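Local atomic coordinates of peptide-binding protein (Photobacterium damsela subsp. piscicida, PDB entry 6SQX), a protein that cleaves the peptidoglycan of potentially competing bacteria as a secreted NlpC/P60 endopeptidase, probably of the cysteine type. Residues 212-222 with 269-279; 231-239 with 304-312. All coordinates share one frame; numbering follows the deposited sequence.

Interaction 1. Residues 212-222 with 269-279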
ATOM      1  N   THR A 212       1.219  13.924  15.869  1.00 21.92           N
ATOM      2  CA  THR A 212       2.564  14.420  16.133  1.00 22.86           C
ATOM      3  C   THR A 212       3.379  13.429  16.963  1.00 22.16           C
ATOM      4  O   THR A 212       4.591  13.285  16.750  1.00 23.25           O
ATOM      5  CB  THR A 212       2.477  15.789  16.786  1.00 23.60           C
ATOM      6  OG1 THR A 212       1.813  16.671  15.867  1.00 23.70           O
ATOM      7  CG2 THR A 212       3.878  16.345  17.177  1.00 24.08           C
ATOM      8  N   SER A 213       2.734  12.707  17.876  1.00 22.10           N
ATOM      9  CA  SER A 213       3.458  11.739  18.690  1.00 22.37           C
ATOM     10  C   SER A 213       4.009  10.571  17.881  1.00 22.09           C
ATOM     11  O   SER A 213       4.807   9.788  18.408  1.00 24.77           O
ATOM     12  CB  SER A 213       2.539  11.218  19.798  1.00 25.63           C
ATOM     13  OG  SER A 213       1.383  10.612  19.242  1.00 27.07           O
ATOM     14  N   SER A 214       3.587  10.395  16.633  1.00 20.02           N
ATOM     15  CA  SER A 214       4.041   9.261  15.836  0.51 20.60           C
ATOM     16  C   SER A 214       5.291   9.571  15.022  1.00 20.02           C
ATOM     17  O   SER A 214       5.823   8.673  14.360  1.00 20.04           O
ATOM     18  CB  SER A 214       2.926   8.784  14.901  0.51 21.38           C
ATOM     19  OG  SER A 214       2.868   9.564  13.716  0.51 22.43           O
ATOM     20  N   ILE A 215       5.783  10.813  15.071  1.00 19.70           N
ATOM     21  CA  ILE A 215       6.932  11.210  14.278  1.00 20.68           C
ATOM     22  C   ILE A 215       7.941  11.977  15.130  1.00 21.10           C
ATOM     23  O   ILE A 215       7.629  12.451  16.228  1.00 22.41           O
ATOM     24  CB  ILE A 215       6.508  12.032  13.023  1.00 20.33           C
ATOM     25  CG1 ILE A 215       5.590  13.244  13.335  1.00 23.03           C
ATOM     26  CG2 ILE A 215       5.695  11.118  12.082  1.00 19.38           C
ATOM     27  CD1 ILE A 215       6.289  14.445  13.897  1.00 24.80           C
ATOM     28  N   ALA A 216       9.169  12.061  14.617  1.00 20.52           N
ATOM     29  CA  ALA A 216      10.226  12.820  15.285  1.00 20.96           C
ATOM     30  C   ALA A 216      11.183  13.320  14.216  1.00 20.85           C
ATOM     31  O   ALA A 216      11.312  12.704  13.163  1.00 22.33           O
ATOM     32  CB  ALA A 216      10.974  11.905  16.267  1.00 22.27           C
ATOM     33  N   ASN A 217      11.842  14.457  14.463  1.00 21.43           N
ATOM     34  CA  ASN A 217      12.852  14.855  13.493  1.00 21.69           C
ATOM     35  C   ASN A 217      14.160  14.125  13.759  1.00 21.64           C
ATOM     36  O   ASN A 217      14.347  13.488  14.802  1.00 24.14           O
ATOM     37  CB  ASN A 217      13.058  16.378  13.379  1.00 24.70           C
ATOM     38  CG  ASN A 217      13.693  16.986  14.585  1.00 27.55           C
ATOM     39  OD1 ASN A 217      13.339  16.676  15.725  1.00 29.22           O
ATOM     40  ND2 ASN A 217      14.634  17.914  14.344  1.00 31.04           N
ATOM     41  N   VAL A 218      15.050  14.144  12.771  1.00 22.09           N
ATOM     42  CA  VAL A 218      16.342  13.484  12.888  1.00 24.16           C
ATOM     43  C   VAL A 218      17.421  14.503  12.578  1.00 23.55           C
ATOM     44  O   VAL A 218      17.201  15.437  11.797  1.00 23.32           O
ATOM     45  CB  VAL A 218      16.477  12.229  11.992  1.00 21.75           C
ATOM     46  CG1 VAL A 218      15.422  11.188  12.384  1.00 21.76           C
ATOM     47  CG2 VAL A 218      16.326  12.570  10.524  1.00 23.09           C
ATOM     48  N   ASP A 219      18.585  14.334  13.198  1.00 25.05           N
ATOM     49  CA  ASP A 219      19.719  15.209  12.917  1.00 24.81           C
ATOM     50  C   ASP A 219      20.729  14.526  11.988  1.00 24.40           C
ATOM     51  O   ASP A 219      20.575  13.360  11.599  1.00 24.36           O
ATOM     52  CB  ASP A 219      20.340  15.798  14.199  1.00 26.41           C
ATOM     53  CG  ASP A 219      20.943  14.752  15.123  1.00 29.00           C
ATOM     54  OD1 ASP A 219      21.118  13.591  14.728  1.00 28.81           O
ATOM     55  OD2 ASP A 219      21.288  15.128  16.261  1.00 32.44           O
ATOM     56  N   GLU A 220      21.744  15.284  11.579  1.00 24.91           N
ATOM     57  CA  GLU A 220      22.722  14.748  10.640  1.00 26.36           C
ATOM     58  C   GLU A 220      23.402  13.507  11.201  1.00 25.31           C
ATOM     59  O   GLU A 220      23.613  12.521  10.481  1.00 26.90           O
ATOM     60  CB  GLU A 220      23.745  15.830  10.276  1.00 30.35           C
ATOM     61  CG  GLU A 220      24.661  15.394   9.150  1.00 34.75           C
ATOM     62  CD  GLU A 220      25.581  16.506   8.678  1.00 42.32           C
ATOM     63  OE1 GLU A 220      25.622  17.577   9.332  1.00 43.79           O
ATOM     64  OE2 GLU A 220      26.267  16.308   7.647  1.00 47.00           O
ATOM     65  N   SER A 221      23.751  13.540  12.484  1.00 24.55           N
ATOM     66  CA  SER A 221      24.411  12.388  13.091  0.53 24.64           C
ATOM     67  C   SER A 221      23.513  11.158  13.052  1.00 23.47           C
ATOM     68  O   SER A 221      23.998  10.038  12.803  1.00 23.03           O
ATOM     69  CB  SER A 221      24.846  12.710  14.522  0.53 25.89           C
ATOM     70  OG  SER A 221      25.887  13.681  14.524  0.53 27.30           O
ATOM     71  N   PHE A 222      22.212  11.345  13.301  1.00 22.68           N
ATOM     72  CA  PHE A 222      21.283  10.222  13.243  1.00 21.36           C
ATOM     73  C   PHE A 222      21.330   9.551  11.872  1.00 21.72           C
ATOM     74  O   PHE A 222      21.358   8.310  11.760  1.00 23.79           O
ATOM     75  CB  PHE A 222      19.855  10.692  13.594  1.00 21.60           C
ATOM     76  CG  PHE A 222      18.855   9.577  13.619  1.00 21.49           C
ATOM     77  CD1 PHE A 222      18.289   9.091  12.446  1.00 22.46           C
ATOM     78  CD2 PHE A 222      18.492   8.997  14.830  1.00 21.30           C
ATOM     79  CE1 PHE A 222      17.346   8.035  12.488  1.00 22.72           C
ATOM     80  CE2 PHE A 222      17.570   7.959  14.881  1.00 22.78           C
ATOM     81  CZ  PHE A 222      16.987   7.479  13.711  1.00 23.36           C
ATOM     82  N   PRO A 269      13.611   3.624  16.450  1.00 20.95           N
ATOM     83  CA  PRO A 269      13.701   5.053  16.768  1.00 21.06           C
ATOM     84  C   PRO A 269      12.580   5.408  17.720  1.00 22.34           C
ATOM     85  O   PRO A 269      11.436   4.971  17.552  1.00 23.25           O
ATOM     86  CB  PRO A 269      13.464   5.735  15.411  1.00 21.89           C
ATOM     87  CG  PRO A 269      12.563   4.730  14.665  1.00 22.09           C
ATOM     88  CD  PRO A 269      13.102   3.370  15.091  1.00 22.12           C
ATOM     89  N   VAL A 270      12.920   6.191  18.733  1.00 22.22           N
ATOM     90  CA  VAL A 270      11.930   6.690  19.669  0.72 22.09           C
ATOM     91  C   VAL A 270      12.110   8.194  19.804  1.00 23.11           C
ATOM     92  O   VAL A 270      13.186   8.747  19.539  1.00 24.25           O
ATOM     93  CB  VAL A 270      12.004   5.965  21.036  0.72 22.75           C
ATOM     94  CG1 VAL A 270      11.671   4.468  20.885  0.72 23.93           C
ATOM     95  CG2 VAL A 270      13.377   6.186  21.679  0.72 23.39           C
ATOM     96  N   LYS A 271      11.017   8.875  20.178  1.00 24.12           N
ATOM     97  CA  LYS A 271      11.047  10.334  20.277  1.00 23.47           C
ATOM     98  C   LYS A 271      11.596  10.745  21.638  1.00 25.47           C
ATOM     99  O   LYS A 271      11.040  10.369  22.682  1.00 27.05           O
ATOM    100  CB  LYS A 271       9.639  10.893  20.043  1.00 22.53           C
ATOM    101  CG  LYS A 271       9.556  12.395  19.843  1.00 23.21           C
ATOM    102  CD  LYS A 271       8.178  12.739  19.364  1.00 23.99           C
ATOM    103  CE  LYS A 271       8.097  14.168  18.857  1.00 24.86           C
ATOM    104  NZ  LYS A 271       6.769  14.371  18.202  1.00 24.64           N
ATOM    105  N   ASP A 272      12.681  11.521  21.628  1.00 27.80           N
ATOM    106  CA  ASP A 272      13.288  12.009  22.860  1.00 32.99           C
ATOM    107  C   ASP A 272      12.546  13.248  23.379  1.00 35.38           C
ATOM    108  O   ASP A 272      11.623  13.770  22.744  1.00 34.05           O
ATOM    109  CB  ASP A 272      14.807  12.167  22.677  1.00 37.04           C
ATOM    110  CG  ASP A 272      15.238  13.508  22.041  1.00 42.71           C
ATOM    111  OD1 ASP A 272      14.433  14.439  21.857  1.00 44.01           O
ATOM    112  OD2 ASP A 272      16.450  13.639  21.734  1.00 45.68           O
ATOM    113  N   LYS A 273      12.969  13.747  24.549  1.00 40.41           N
ATOM    114  CA  LYS A 273      12.264  14.865  25.171  1.00 46.21           C
ATOM    115  C   LYS A 273      12.332  16.144  24.342  1.00 44.79           C
ATOM    116  O   LYS A 273      11.475  17.020  24.499  1.00 45.36           O
ATOM    117  CB  LYS A 273      12.790  15.113  26.589  1.00 53.33           C
ATOM    118  CG  LYS A 273      12.248  14.147  27.636  1.00 59.93           C
ATOM    119  CD  LYS A 273      12.484  14.665  29.060  1.00 65.12           C
ATOM    120  CE  LYS A 273      11.880  13.721  30.097  1.00 69.00           C
ATOM    121  NZ  LYS A 273      11.870  14.307  31.472  1.00 71.00           N
ATOM    122  N   ASN A 274      13.321  16.271  23.471  1.00 42.16           N
ATOM    123  CA  ASN A 274      13.455  17.441  22.619  1.00 40.53           C
ATOM    124  C   ASN A 274      12.750  17.279  21.277  1.00 35.85           C
ATOM    125  O   ASN A 274      12.861  18.165  20.420  1.00 34.94           O
ATOM    126  CB  ASN A 274      14.935  17.742  22.394  1.00 46.47           C
ATOM    127  CG  ASN A 274      15.662  18.021  23.682  1.00 53.57           C
ATOM    128  OD1 ASN A 274      15.224  18.848  24.487  1.00 56.24           O
ATOM    129  ND2 ASN A 274      16.767  17.314  23.903  1.00 55.76           N
ATOM    130  N   GLY A 275      12.021  16.182  21.079  1.00 32.89           N
ATOM    131  CA  GLY A 275      11.328  15.927  19.827  1.00 29.15           C
ATOM    132  C   GLY A 275      12.147  15.245  18.745  1.00 27.10           C
ATOM    133  O   GLY A 275      11.616  15.005  17.648  1.00 25.05           O
ATOM    134  N   THR A 276      13.414  14.944  18.999  1.00 27.75           N
ATOM    135  CA  THR A 276      14.270  14.296  18.016  1.00 26.39           C
ATOM    136  C   THR A 276      14.318  12.795  18.278  1.00 24.85           C
ATOM    137  O   THR A 276      14.054  12.330  19.385  1.00 26.97           O
ATOM    138  CB  THR A 276      15.686  14.881  18.022  1.00 29.35           C
ATOM    139  OG1 THR A 276      16.424  14.369  19.141  1.00 34.67           O
ATOM    140  CG2 THR A 276      15.623  16.388  18.120  1.00 31.15           C
ATOM    141  N   ALA A 277      14.631  12.043  17.234  1.00 24.18           N
ATOM    142  CA  ALA A 277      14.703  10.597  17.327  1.00 22.38           C
ATOM    143  C   ALA A 277      16.036  10.125  17.896  1.00 23.37           C
ATOM    144  O   ALA A 277      17.099  10.648  17.566  1.00 24.68           O
ATOM    145  CB  ALA A 277      14.513   9.960  15.950  1.00 23.74           C
ATOM    146  N   THR A 278      15.958   9.070  18.708  1.00 23.71           N
ATOM    147  CA  THR A 278      17.124   8.344  19.173  0.56 23.60           C
ATOM    148  C   THR A 278      16.822   6.855  19.055  1.00 23.74           C
ATOM    149  O   THR A 278      15.679   6.423  19.178  1.00 25.40           O
ATOM    150  CB  THR A 278      17.453   8.728  20.618  0.56 25.88           C
ATOM    151  OG1 THR A 278      18.734   8.201  20.977  0.56 30.62           O
ATOM    152  CG2 THR A 278      16.382   8.189  21.572  0.56 23.20           C
ATOM    153  N   LEU A 279      17.863   6.063  18.785  1.00 24.03           N
ATOM    154  CA  LEU A 279      17.669   4.628  18.674  1.00 23.76           C
ATOM    155  C   LEU A 279      17.635   3.959  20.049  1.00 26.35           C
ATOM    156  O   LEU A 279      18.469   4.230  20.923  1.00 28.94           O
ATOM    157  CB  LEU A 279      18.769   4.006  17.821  1.00 25.95           C
ATOM    158  CG  LEU A 279      18.780   4.422  16.355  1.00 25.36           C
ATOM    159  CD1 LEU A 279      19.931   3.696  15.669  1.00 26.02           C
ATOM    160  CD2 LEU A 279      17.462   4.101  15.645  1.00 25.12           C
TER
HETATM  161  O   HOH W   1      13.068  18.547  17.758  1.00 36.55           O
HETATM  162  O   HOH W   2      18.108  12.629  15.766  1.00 25.21           O
HETATM  163  O   HOH W   3      19.420  13.978  18.317  1.00 48.89           O
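N217 is bridged to T276 by two backbone bonds. N217 N donates to G275 O, and A277 N donates to N217 O at 2.8 Å, approaching almost head-on. This is the pattern of a single parallel bridge.

The tight part lies beyond the bridge, around A277 and F222. F222 has CG anti to its backbone N (chi1 -177°), which carries the ring from the start of helix 220-226 across to the strands. Its CE2 meets A277 CB at 3.8 Å, and its CZ reaches L279 CD2 at 3.9 Å. V218 CG1 lies over one face of the ring, toward its rim, and also touches A277 CB. I144 of strand 142-145 adds to this cluster.

At the far end, the extended K271 chain passes A216 CB and reaches the carbonyls of T212 and I215. Its NZ donates to I215 O at 2.9 Å and more weakly to T212 O.

The rim from D219 past T276 to N274 is looser and bridged by solvent. Water 1 donates to N217 OD1 and to N274 O. Water 2 joins D219 N to A277 O, and water 3 joins D219 OD2 to T276 OG1. D219 also N-caps the helix, with OD1 accepting from F222 N. D272, first residue of the type I turn D272-G275, accepts from T276 N and T276 OG1, just past the turn.

A single parallel bridge thus joins the edge strands of two antiparallel five-stranded sheets, one of them the sheet of the SH3 (SH3b1-type) domain.

Interaction 2. Residues 231-239 with 304-312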
ATOM      1  N   LEU A 231      20.685  -3.519   8.291  1.00 21.49           N
ATOM      2  CA  LEU A 231      19.243  -3.353   8.407  1.00 20.12           C
ATOM      3  C   LEU A 231      18.546  -4.711   8.341  1.00 19.74           C
ATOM      4  O   LEU A 231      19.007  -5.639   7.649  1.00 20.46           O
ATOM      5  CB  LEU A 231      18.718  -2.455   7.276  1.00 20.77           C
ATOM      6  CG  LEU A 231      19.280  -1.033   7.289  1.00 21.28           C
ATOM      7  CD1 LEU A 231      18.812  -0.282   6.027  1.00 22.01           C
ATOM      8  CD2 LEU A 231      18.837  -0.258   8.544  1.00 22.56           C
ATOM      9  N   VAL A 232      17.428  -4.816   9.068  1.00 18.57           N
ATOM     10  CA  VAL A 232      16.649  -6.037   9.094  1.00 17.67           C
ATOM     11  C   VAL A 232      15.196  -5.698   8.804  1.00 18.62           C
ATOM     12  O   VAL A 232      14.756  -4.547   8.893  1.00 19.07           O
ATOM     13  CB  VAL A 232      16.756  -6.819  10.432  1.00 20.05           C
ATOM     14  CG1 VAL A 232      18.168  -7.343  10.660  1.00 21.15           C
ATOM     15  CG2 VAL A 232      16.257  -5.958  11.607  1.00 20.53           C
ATOM     16  N   THR A 233      14.419  -6.737   8.515  1.00 18.27           N
ATOM     17  CA  THR A 233      13.012  -6.569   8.196  1.00 18.74           C
ATOM     18  C   THR A 233      12.271  -7.775   8.764  1.00 17.85           C
ATOM     19  O   THR A 233      12.835  -8.882   8.801  1.00 18.00           O
ATOM     20  CB  THR A 233      12.814  -6.404   6.665  1.00 19.62           C
ATOM     21  OG1 THR A 233      11.502  -5.921   6.365  1.00 19.26           O
ATOM     22  CG2 THR A 233      13.139  -7.708   5.889  1.00 19.26           C
ATOM     23  N   PRO A 234      11.040  -7.597   9.234  1.00 17.77           N
ATOM     24  CA  PRO A 234      10.368  -8.733   9.896  1.00 18.40           C
ATOM     25  C   PRO A 234      10.017  -9.821   8.901  1.00 18.75           C
ATOM     26  O   PRO A 234       9.730  -9.560   7.729  1.00 21.34           O
ATOM     27  CB  PRO A 234       9.088  -8.114  10.457  1.00 18.38           C
ATOM     28  CG  PRO A 234       9.429  -6.599  10.674  1.00 18.44           C
ATOM     29  CD  PRO A 234      10.320  -6.314   9.435  1.00 17.83           C
ATOM     30  N   THR A 235       9.928 -11.047   9.410  1.00 19.21           N
ATOM     31  CA  THR A 235       9.577 -12.190   8.569  1.00 20.27           C
ATOM     32  C   THR A 235       8.149 -12.681   8.772  1.00 19.62           C
ATOM     33  O   THR A 235       7.759 -13.661   8.118  1.00 22.67           O
ATOM     34  CB  THR A 235      10.570 -13.339   8.765  1.00 23.45           C
ATOM     35  OG1 THR A 235      10.581 -13.673  10.147  1.00 25.41           O
ATOM     36  CG2 THR A 235      11.978 -12.887   8.348  1.00 26.15           C
ATOM     37  N   VAL A 236       7.362 -12.033   9.645  1.00 19.32           N
ATOM     38  CA  VAL A 236       5.940 -12.313   9.832  1.00 18.39           C
ATOM     39  C   VAL A 236       5.199 -10.977   9.830  1.00 17.06           C
ATOM     40  O   VAL A 236       5.810  -9.908   9.973  1.00 17.35           O
ATOM     41  CB  VAL A 236       5.655 -13.078  11.151  1.00 20.40           C
ATOM     42  CG1 VAL A 236       6.354 -14.470  11.166  1.00 21.38           C
ATOM     43  CG2 VAL A 236       6.052 -12.241  12.390  1.00 21.12           C
ATOM     44  N   ARG A 237       3.871 -11.032   9.658  1.00 17.95           N
ATOM     45  CA  ARG A 237       3.128  -9.785   9.443  1.00 17.10           C
ATOM     46  C   ARG A 237       3.152  -8.903  10.689  1.00 17.09           C
ATOM     47  O   ARG A 237       3.439  -7.703  10.608  1.00 17.69           O
ATOM     48  CB  ARG A 237       1.697 -10.037   8.943  1.00 19.54           C
ATOM     49  CG  ARG A 237       0.973  -8.705   8.641  1.00 21.95           C
ATOM     50  CD  ARG A 237      -0.269  -8.851   7.803  1.00 24.17           C
ATOM     51  NE  ARG A 237      -1.400  -9.501   8.467  1.00 25.55           N
ATOM     52  CZ  ARG A 237      -2.469  -8.870   8.978  1.00 26.06           C
ATOM     53  NH1 ARG A 237      -3.485  -9.577   9.475  1.00 28.70           N
ATOM     54  NH2 ARG A 237      -2.552  -7.546   9.012  1.00 24.66           N
ATOM     55  N   LYS A 238       2.791  -9.454  11.853  1.00 17.81           N
ATOM     56  CA  LYS A 238       2.742  -8.686  13.092  1.00 19.41           C
ATOM     57  C   LYS A 238       3.413  -9.461  14.204  1.00 17.89           C
ATOM     58  O   LYS A 238       3.265 -10.680  14.279  1.00 20.10           O
ATOM     59  CB  LYS A 238       1.311  -8.455  13.567  1.00 20.09           C
ATOM     60  CG  LYS A 238       0.502  -7.468  12.640  1.00 21.65           C
ATOM     61  CD  LYS A 238      -0.911  -7.415  13.091  1.00 24.10           C
ATOM     62  CE  LYS A 238      -1.772  -6.605  12.159  1.00 22.85           C
ATOM     63  NZ  LYS A 238      -1.684  -5.129  12.460  1.00 22.24           N
ATOM     64  N   GLN A 239       4.111  -8.754  15.090  1.00 16.75           N
ATOM     65  CA  GLN A 239       4.631  -9.409  16.284  1.00 17.50           C
ATOM     66  C   GLN A 239       4.748  -8.354  17.378  1.00 17.76           C
ATOM     67  O   GLN A 239       4.818  -7.156  17.100  1.00 19.72           O
ATOM     68  CB  GLN A 239       5.958 -10.095  15.992  1.00 19.57           C
ATOM     69  CG  GLN A 239       7.035  -9.154  15.650  1.00 20.22           C
ATOM     70  CD  GLN A 239       8.222  -9.937  15.031  1.00 20.94           C
ATOM     71  OE1 GLN A 239       8.926 -10.665  15.729  1.00 24.04           O
ATOM     72  NE2 GLN A 239       8.423  -9.807  13.716  1.00 19.74           N
ATOM     73  N   GLN A 304       6.360 -15.070   2.181  1.00 19.21           N
ATOM     74  CA  GLN A 304       5.809 -13.751   2.475  1.00 19.16           C
ATOM     75  C   GLN A 304       4.380 -13.626   1.973  1.00 19.98           C
ATOM     76  O   GLN A 304       3.508 -13.111   2.689  1.00 20.62           O
ATOM     77  CB  GLN A 304       6.700 -12.683   1.856  1.00 19.44           C
ATOM     78  CG  GLN A 304       8.044 -12.634   2.544  1.00 20.07           C
ATOM     79  CD  GLN A 304       7.903 -12.279   4.008  1.00 19.94           C
ATOM     80  OE1 GLN A 304       7.356 -11.225   4.356  1.00 22.62           O
ATOM     81  NE2 GLN A 304       8.346 -13.204   4.893  1.00 20.98           N
ATOM     82  N   ILE A 305       4.112 -14.111   0.753  1.00 18.98           N
ATOM     83  CA  ILE A 305       2.731 -14.158   0.258  1.00 18.91           C
ATOM     84  C   ILE A 305       1.829 -14.891   1.241  1.00 19.17           C
ATOM     85  O   ILE A 305       0.754 -14.405   1.619  1.00 19.77           O
ATOM     86  CB  ILE A 305       2.688 -14.788  -1.143  1.00 18.99           C
ATOM     87  CG1 ILE A 305       3.171 -13.760  -2.180  1.00 19.48           C
ATOM     88  CG2 ILE A 305       1.288 -15.291  -1.481  1.00 19.72           C
ATOM     89  CD1 ILE A 305       3.444 -14.373  -3.529  1.00 21.77           C
ATOM     90  N   ASN A 306       2.281 -16.059   1.696  1.00 18.50           N
ATOM     91  CA  ASN A 306       1.448 -16.848   2.596  1.00 19.11           C
ATOM     92  C   ASN A 306       1.150 -16.096   3.888  1.00 19.65           C
ATOM     93  O   ASN A 306       0.080 -16.292   4.486  1.00 22.37           O
ATOM     94  CB  ASN A 306       2.149 -18.179   2.885  1.00 19.58           C
ATOM     95  CG  ASN A 306       1.965 -19.189   1.750  1.00 19.26           C
ATOM     96  OD1 ASN A 306       1.244 -18.898   0.774  1.00 19.65           O
ATOM     97  ND2 ASN A 306       2.625 -20.365   1.842  1.00 20.84           N
ATOM     98  N   ASN A 307       2.093 -15.276   4.366  1.00 19.77           N
ATOM     99  CA  ASN A 307       1.872 -14.535   5.609  1.00 20.15           C
ATOM    100  C   ASN A 307       0.800 -13.453   5.478  1.00 18.37           C
ATOM    101  O   ASN A 307       0.258 -13.003   6.506  1.00 22.35           O
ATOM    102  CB  ASN A 307       3.152 -13.862   6.098  1.00 22.45           C
ATOM    103  CG  ASN A 307       4.168 -14.855   6.641  1.00 26.23           C
ATOM    104  OD1 ASN A 307       3.841 -16.011   6.962  1.00 29.11           O
ATOM    105  ND2 ASN A 307       5.393 -14.408   6.770  1.00 31.35           N
ATOM    106  N   TYR A 308       0.508 -12.993   4.249  1.00 17.25           N
ATOM    107  CA  TYR A 308      -0.517 -11.965   4.058  1.00 17.37           C
ATOM    108  C   TYR A 308      -1.904 -12.523   3.799  1.00 17.96           C
ATOM    109  O   TYR A 308      -2.893 -11.791   3.973  1.00 17.88           O
ATOM    110  CB  TYR A 308      -0.162 -11.006   2.882  1.00 18.03           C
ATOM    111  CG  TYR A 308       1.039 -10.141   3.184  1.00 18.09           C
ATOM    112  CD1 TYR A 308       0.953  -9.115   4.137  1.00 18.82           C
ATOM    113  CD2 TYR A 308       2.250 -10.329   2.495  1.00 18.33           C
ATOM    114  CE1 TYR A 308       2.062  -8.336   4.440  1.00 19.52           C
ATOM    115  CE2 TYR A 308       3.381  -9.546   2.797  1.00 18.87           C
ATOM    116  CZ  TYR A 308       3.269  -8.557   3.754  1.00 19.19           C
ATOM    117  OH  TYR A 308       4.372  -7.788   4.072  1.00 19.77           O
ATOM    118  N   ILE A 309      -1.989 -13.784   3.350  1.00 17.55           N
ATOM    119  CA  ILE A 309      -3.284 -14.345   2.997  1.00 16.66           C
ATOM    120  C   ILE A 309      -4.190 -14.313   4.209  1.00 16.02           C
ATOM    121  O   ILE A 309      -3.784 -14.687   5.320  1.00 18.07           O
ATOM    122  CB  ILE A 309      -3.129 -15.764   2.443  1.00 16.36           C
ATOM    123  CG1 ILE A 309      -2.370 -15.750   1.086  1.00 17.58           C
ATOM    124  CG2 ILE A 309      -4.501 -16.459   2.365  1.00 18.57           C
ATOM    125  CD1 ILE A 309      -2.039 -17.149   0.495  1.00 20.14           C
ATOM    126  N   GLY A 310      -5.413 -13.858   4.005  1.00 15.90           N
ATOM    127  CA  GLY A 310      -6.379 -13.710   5.063  1.00 15.50           C
ATOM    128  C   GLY A 310      -6.375 -12.352   5.756  1.00 16.21           C
ATOM    129  O   GLY A 310      -7.289 -12.083   6.568  1.00 17.37           O
ATOM    130  N   MET A 311      -5.393 -11.465   5.464  1.00 15.11           N
ATOM    131  CA  MET A 311      -5.459 -10.123   6.028  1.00 15.50           C
ATOM    132  C   MET A 311      -6.700  -9.400   5.507  1.00 14.83           C
ATOM    133  O   MET A 311      -6.946  -9.414   4.294  1.00 15.77           O
ATOM    134  CB  MET A 311      -4.224  -9.383   5.554  1.00 15.56           C
ATOM    135  CG  MET A 311      -4.247  -7.910   5.943  1.00 16.18           C
ATOM    136  SD  MET A 311      -2.708  -6.995   5.595  1.00 16.42           S
ATOM    137  CE  MET A 311      -2.483  -7.299   3.828  1.00 18.18           C
ATOM    138  N   PRO A 312      -7.527  -8.823   6.367  1.00 15.13           N
ATOM    139  CA  PRO A 312      -8.706  -8.100   5.868  1.00 15.92           C
ATOM    140  C   PRO A 312      -8.300  -6.995   4.899  1.00 16.45           C
ATOM    141  O   PRO A 312      -7.216  -6.406   4.999  1.00 16.41           O
ATOM    142  CB  PRO A 312      -9.335  -7.497   7.139  1.00 16.49           C
ATOM    143  CG  PRO A 312      -8.788  -8.331   8.275  1.00 17.76           C
ATOM    144  CD  PRO A 312      -7.414  -8.781   7.841  1.00 16.61           C
TER
HETATM  145  O   HOH W   4      -1.424 -12.278   8.312  1.00 35.67           O
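R237 lies against M311 in the type II beta turn Y308-M311, which carries the chain on from helix 298-308. The link between strands 230-234 and 238-240 thus rests on the helix and its turn.

Packing comes first. The R237 guanidinium has M311 CG over one face, 3.5 Å above the plane and offset toward the rim. M311 SD is over a face too, 3.5 Å from R237 NH2. The R237 chain leaves with CG anti to the backbone N and then bends at chi3 (70°). This bend brings the flat group alongside M311. Further back, R237 CD touches Y308 CD1 at 3.9 Å; guanidinium and ring planes are 41° apart. From helix 326-334, L327 touches M311 and R330 touches R237 and Y308.

The polar contact at the helix centres on T235 O. Q304 NE2 gives it a weak hydrogen bond of 3.3 Å. The Q304 chain bends at chi2 (-62°) to bring its amide there. N307 ND2 lies 2.8 Å from T235 O. T235 itself is held to K288 by a backbone bond.

The charged end of R237 has a protein partner and a solvent partner. R237 NH2 is hydrogen-bonded to N321 OD1, three residues before C324, which is present as cysteinesulfonic acid. Water 4 lies at the edge of the R237 guanidinium, in its plane, accepting from R237 NE at 2.8 Å and donating to N307 O at 2.6 Å.

Overall arrangement
After an N-terminal part with helices 50-64, 90-102 and 118-126, the chain builds the five-stranded sheet from 142-145 to 215-217. It then runs through helix 220-226 into strand 230-234 of a second five-stranded sheet. Interaction 1 closes a loop of 46 residues when strands 265-271 and 277-281 of that second sheet return to 212-222. Interaction 2 starts inside this loop, at 231-239, and closes at 304-312, with 64 residues between its segments, so the two loops cross rather than nest. Their centres are 26 Å apart and they do not touch. The second sheet is common to both: interaction 1 ties it to the SH3-family sheet, interaction 2 to helix 298-308 and the NlpC/P60 part.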